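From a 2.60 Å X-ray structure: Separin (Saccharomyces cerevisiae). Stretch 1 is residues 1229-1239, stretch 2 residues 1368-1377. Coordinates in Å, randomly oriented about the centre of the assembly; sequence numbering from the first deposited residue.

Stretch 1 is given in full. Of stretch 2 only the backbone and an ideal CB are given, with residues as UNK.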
# COMPACT_ATOMS: atom_id res chain seq x y z
N LEU A 1229 18.30 -9.80 -51.03
CA LEU A 1229 17.45 -8.85 -50.34
C LEU A 1229 17.93 -7.42 -50.54
O LEU A 1229 17.14 -6.51 -50.78
CB LEU A 1229 17.39 -9.19 -48.84
CG LEU A 1229 16.63 -8.25 -47.91
CD1 LEU A 1229 15.15 -8.17 -48.29
CD2 LEU A 1229 16.78 -8.71 -46.47
N LEU A 1230 19.24 -7.22 -50.45
CA LEU A 1230 19.82 -5.90 -50.64
C LEU A 1230 19.66 -5.45 -52.09
O LEU A 1230 19.45 -4.27 -52.39
CB LEU A 1230 21.29 -5.90 -50.25
CG LEU A 1230 21.64 -6.20 -48.80
CD1 LEU A 1230 23.15 -6.34 -48.68
CD2 LEU A 1230 21.14 -5.07 -47.92
N ASN A 1231 19.76 -6.41 -53.00
CA ASN A 1231 19.48 -6.13 -54.38
C ASN A 1231 18.06 -5.63 -54.58
O ASN A 1231 17.86 -4.59 -55.20
CB ASN A 1231 19.74 -7.35 -55.23
CG ASN A 1231 20.92 -7.17 -56.12
OD1 ASN A 1231 22.07 -7.30 -55.67
ND2 ASN A 1231 20.66 -6.81 -57.39
N ASN A 1232 17.09 -6.36 -54.02
CA ASN A 1232 15.68 -5.96 -54.10
C ASN A 1232 15.49 -4.55 -53.60
O ASN A 1232 14.78 -3.76 -54.21
CB ASN A 1232 14.77 -6.89 -53.27
CG ASN A 1232 14.76 -8.33 -53.78
OD1 ASN A 1232 15.18 -8.63 -54.91
ND2 ASN A 1232 14.26 -9.23 -52.92
N ILE A 1233 16.12 -4.25 -52.47
CA ILE A 1233 15.99 -2.95 -51.86
C ILE A 1233 16.54 -1.87 -52.79
O ILE A 1233 15.84 -0.90 -53.07
CB ILE A 1233 16.67 -2.93 -50.47
CG1 ILE A 1233 15.72 -3.59 -49.46
CG2 ILE A 1233 17.02 -1.52 -50.06
CD1 ILE A 1233 16.36 -4.05 -48.16
N GLU A 1234 17.76 -2.06 -53.28
CA GLU A 1234 18.37 -1.15 -54.27
C GLU A 1234 17.47 -0.85 -55.45
O GLU A 1234 17.37 0.29 -55.90
CB GLU A 1234 19.66 -1.73 -54.81
CG GLU A 1234 20.88 -1.28 -54.09
CD GLU A 1234 22.12 -1.94 -54.62
OE1 GLU A 1234 22.36 -1.78 -55.84
OE2 GLU A 1234 22.84 -2.61 -53.85
N ASN A 1235 16.83 -1.90 -55.95
CA ASN A 1235 16.11 -1.84 -57.21
C ASN A 1235 14.62 -1.56 -57.02
O ASN A 1235 13.85 -1.67 -57.96
CB ASN A 1235 16.32 -3.15 -57.99
CG ASN A 1235 17.81 -3.42 -58.34
OD1 ASN A 1235 18.58 -2.50 -58.61
ND2 ASN A 1235 18.20 -4.70 -58.33
N SER A 1236 14.22 -1.21 -55.80
CA SER A 1236 12.83 -0.93 -55.52
C SER A 1236 12.67 0.39 -54.81
O SER A 1236 11.92 1.27 -55.24
CB SER A 1236 12.20 -2.02 -54.66
OG SER A 1236 11.91 -3.16 -55.43
N TRP A 1237 13.37 0.49 -53.71
CA TRP A 1237 13.26 1.61 -52.84
C TRP A 1237 13.78 2.93 -53.32
O TRP A 1237 13.28 3.94 -52.90
CB TRP A 1237 13.87 1.24 -51.51
CG TRP A 1237 13.16 0.15 -50.86
CD1 TRP A 1237 12.19 -0.58 -51.40
CD2 TRP A 1237 13.35 -0.33 -49.55
NE1 TRP A 1237 11.75 -1.51 -50.51
CE2 TRP A 1237 12.45 -1.36 -49.35
CE3 TRP A 1237 14.20 0.01 -48.50
CZ2 TRP A 1237 12.38 -2.05 -48.18
CZ3 TRP A 1237 14.11 -0.67 -47.35
CH2 TRP A 1237 13.22 -1.69 -47.18
N PHE A 1238 14.77 2.94 -54.20
CA PHE A 1238 15.31 4.21 -54.66
C PHE A 1238 15.19 4.42 -56.14
O PHE A 1238 16.05 5.02 -56.75
CB PHE A 1238 16.76 4.32 -54.25
CG PHE A 1238 17.00 3.90 -52.86
CD1 PHE A 1238 17.07 2.58 -52.54
CD2 PHE A 1238 17.16 4.83 -51.87
CE1 PHE A 1238 17.29 2.20 -51.25
CE2 PHE A 1238 17.39 4.44 -50.58
CZ PHE A 1238 17.45 3.12 -50.28
N ASN A 1239 14.10 3.95 -56.72
CA ASN A 1239 13.95 4.07 -58.14
C ASN A 1239 13.90 5.52 -58.53
O ASN A 1239 12.97 6.23 -58.24
CB ASN A 1239 12.73 3.29 -58.64
CG ASN A 1239 11.52 3.54 -57.81
OD1 ASN A 1239 11.59 4.16 -56.75
ND2 ASN A 1239 10.39 3.05 -58.27
N UNK A 1368 19.79 -1.88 -38.31
CA UNK A 1368 20.14 -3.25 -38.68
C UNK A 1368 20.53 -3.41 -40.13
O UNK A 1368 21.32 -4.29 -40.45
CB UNK A 1368 18.97 -4.18 -38.38
N UNK A 1369 19.97 -2.60 -41.02
CA UNK A 1369 20.29 -2.74 -42.45
C UNK A 1369 21.72 -2.31 -42.75
O UNK A 1369 22.17 -1.26 -42.30
CB UNK A 1369 19.32 -1.92 -43.30
N UNK A 1370 22.45 -3.15 -43.49
CA UNK A 1370 23.81 -2.81 -43.91
C UNK A 1370 23.79 -1.84 -45.09
O UNK A 1370 24.17 -2.21 -46.20
CB UNK A 1370 24.59 -4.08 -44.28
N UNK A 1371 23.35 -0.61 -44.84
CA UNK A 1371 23.17 0.39 -45.89
C UNK A 1371 24.44 0.56 -46.72
O UNK A 1371 24.38 0.65 -47.95
CB UNK A 1371 22.76 1.73 -45.28
N UNK A 1372 25.57 0.57 -46.03
CA UNK A 1372 26.85 0.88 -46.64
C UNK A 1372 27.22 -0.13 -47.72
O UNK A 1372 28.15 0.10 -48.47
CB UNK A 1372 27.94 0.93 -45.57
N UNK A 1373 26.49 -1.22 -47.83
CA UNK A 1373 26.83 -2.20 -48.84
C UNK A 1373 25.94 -2.15 -50.09
O UNK A 1373 26.16 -2.89 -51.05
CB UNK A 1373 26.76 -3.60 -48.22
N UNK A 1374 24.95 -1.26 -50.09
CA UNK A 1374 24.22 -0.94 -51.32
C UNK A 1374 25.21 -0.44 -52.40
O UNK A 1374 26.18 0.25 -52.07
CB UNK A 1374 23.14 0.11 -51.05
N UNK A 1375 24.97 -0.79 -53.65
CA UNK A 1375 25.96 -0.54 -54.71
C UNK A 1375 26.31 0.95 -54.87
O UNK A 1375 27.45 1.28 -55.21
CB UNK A 1375 25.43 -1.08 -56.04
N UNK A 1376 25.36 1.84 -54.58
CA UNK A 1376 25.62 3.26 -54.63
C UNK A 1376 26.20 3.82 -53.33
O UNK A 1376 26.45 5.01 -53.23
CB UNK A 1376 24.33 4.00 -54.98
N UNK A 1377 26.42 2.97 -52.33
CA UNK A 1377 27.07 3.42 -51.09
C UNK A 1377 28.43 2.76 -50.86
O UNK A 1377 29.30 3.36 -50.25
CB UNK A 1377 26.16 3.13 -49.89

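Position 1368 has nothing of stretch 1 within 5.5 Å of its ideal CB, so many side chains would do. Leu 1368 makes no contact there.

At 1369 the CA-to-CB bond points toward the helix, yet nothing of stretch 1 lies within 5.5 Å of the ideal CB. A gap of this kind, lined by apolar atoms such as Ile 1233 CD1, calls for a long apolar side chain: phenylalanine, methionine, perhaps leucine. Phe 1369 spans it, and its CE1 rests 3.7 Å from CD1 of Ile 1233.

Position 1370 has phi -79°; its CB points sideways, 5.1 Å from CD2 of Leu 1230. The phi angle admits proline, and a small or medium apolar group would suit the leucine methyl. Pro 1370 supplies a compact ring whose CG packs 3.8 Å from Leu 1230 CD2.

At 1371, where a short 3-10 segment begins, CB points away from the helix. A small side chain would miss stretch 1; a large one that turns back could reach the rings of Trp 1237 and Phe 1238. Trp 1371 does so: its CH2 lies 4.2 Å from CZ3 of Trp 1237, at the edge of that ring, and its CZ3 lies 4.1 Å from CZ of Phe 1238, again at the edge.

Position 1372 is out of reach of the helix. Both carboxylate oxygens of Glu 1372 are hydrogen-bonded elsewhere in the structure. At 1373 the CB points sideways, 4.6 Å from CD1 of Leu 1230, so the leucine methyl favours an apolar group, such as alanine, cysteine or valine, without requiring a small one. Cys 1373 makes only a loose approach: its SG is farther off than its CB, 6.0 Å from Leu 1230 CD1.

Position 1374 has the CA nearest the helix, 6.6 Å from the CA of Glu 1234. Its CB points sideways, but apolar atoms of Leu 1230, Ile 1233 and Phe 1238 lie beyond, favouring leucine, isoleucine or methionine. Leu 1374 fills this space: CD2 is 4.1 Å from Leu 1230 CB and 3.6 Å from Glu 1234 CG, CD1 is 4.1 Å from Phe 1238 CE1, and Ile 1233 CG2 lies close to both methyls, 4.4 Å from CD1.

At 1375 the carboxylate of Glu 1234 dominates. The backbone N of 1375 donates to Glu 1234 OE2 at 2.8 Å, as it could for any residue except proline, and the ideal CB sits a tight 3.2 Å from Glu 1234 OE1. A small donor, serine or threonine, is the natural choice. Ser 1375, chi1 p, gives a second hydrogen bond, OG to Glu 1234 OE1, very short at 2.5 Å, so both carboxylate oxygens are engaged.

Position 1376 points toward stretch 1 with nothing near its CB, leaving room for a large side chain, most readily aromatic, to meet Phe 1238. Phe 1376 sets its edge against the Phe 1238 face, planes at 65°; its CE2 also approaches Glu 1234 CG at 4.0 Å.

Position 1377 is out of reach, and Leu 1377 makes no contact.

Stretch 2 1368-1377: LFPWECLSFL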
# COMPACT_ATOMS: atom_id res chain seq x y z
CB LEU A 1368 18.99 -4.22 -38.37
CG LEU A 1368 17.64 -4.12 -39.12
CD1 LEU A 1368 16.86 -5.44 -39.03
CD2 LEU A 1368 16.80 -2.96 -38.59
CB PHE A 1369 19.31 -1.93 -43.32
CG PHE A 1369 17.96 -2.56 -43.46
CD1 PHE A 1369 17.75 -3.61 -44.35
CD2 PHE A 1369 16.87 -2.11 -42.69
CE1 PHE A 1369 16.48 -4.21 -44.48
CE2 PHE A 1369 15.60 -2.71 -42.81
CZ PHE A 1369 15.41 -3.76 -43.71
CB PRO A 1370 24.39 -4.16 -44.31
CG PRO A 1370 23.20 -4.94 -44.78
CD PRO A 1370 22.03 -4.48 -43.96
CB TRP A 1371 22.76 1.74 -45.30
CG TRP A 1371 21.45 1.69 -44.59
CD1 TRP A 1371 21.24 1.79 -43.25
CD2 TRP A 1371 20.16 1.52 -45.19
NE1 TRP A 1371 19.91 1.69 -42.98
CE2 TRP A 1371 19.22 1.53 -44.14
CE3 TRP A 1371 19.70 1.38 -46.50
CZ2 TRP A 1371 17.85 1.39 -44.37
CZ3 TRP A 1371 18.32 1.24 -46.73
CH2 TRP A 1371 17.43 1.25 -45.66
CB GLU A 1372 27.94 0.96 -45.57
CG GLU A 1372 27.71 2.05 -44.51
CD GLU A 1372 26.88 1.58 -43.30
OE1 GLU A 1372 26.22 0.52 -43.39
OE2 GLU A 1372 26.91 2.26 -42.25
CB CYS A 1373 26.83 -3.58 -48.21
SG CYS A 1373 28.24 -3.70 -47.01
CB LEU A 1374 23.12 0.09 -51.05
CG LEU A 1374 22.03 -0.44 -50.12
CD1 LEU A 1374 20.87 0.54 -49.98
CD2 LEU A 1374 21.54 -1.79 -50.60
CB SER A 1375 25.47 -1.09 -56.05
OG SER A 1375 24.32 -0.40 -56.48
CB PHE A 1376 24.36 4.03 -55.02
CG PHE A 1376 23.18 3.83 -54.09
CD1 PHE A 1376 22.99 4.66 -52.99
CD2 PHE A 1376 22.23 2.85 -54.34
CE1 PHE A 1376 21.88 4.48 -52.13
CE2 PHE A 1376 21.12 2.66 -53.49
CZ PHE A 1376 20.95 3.48 -52.39
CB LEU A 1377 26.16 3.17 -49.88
CG LEU A 1377 24.89 4.02 -49.84
CD1 LEU A 1377 24.15 3.86 -48.52
CD2 LEU A 1377 25.21 5.49 -50.12
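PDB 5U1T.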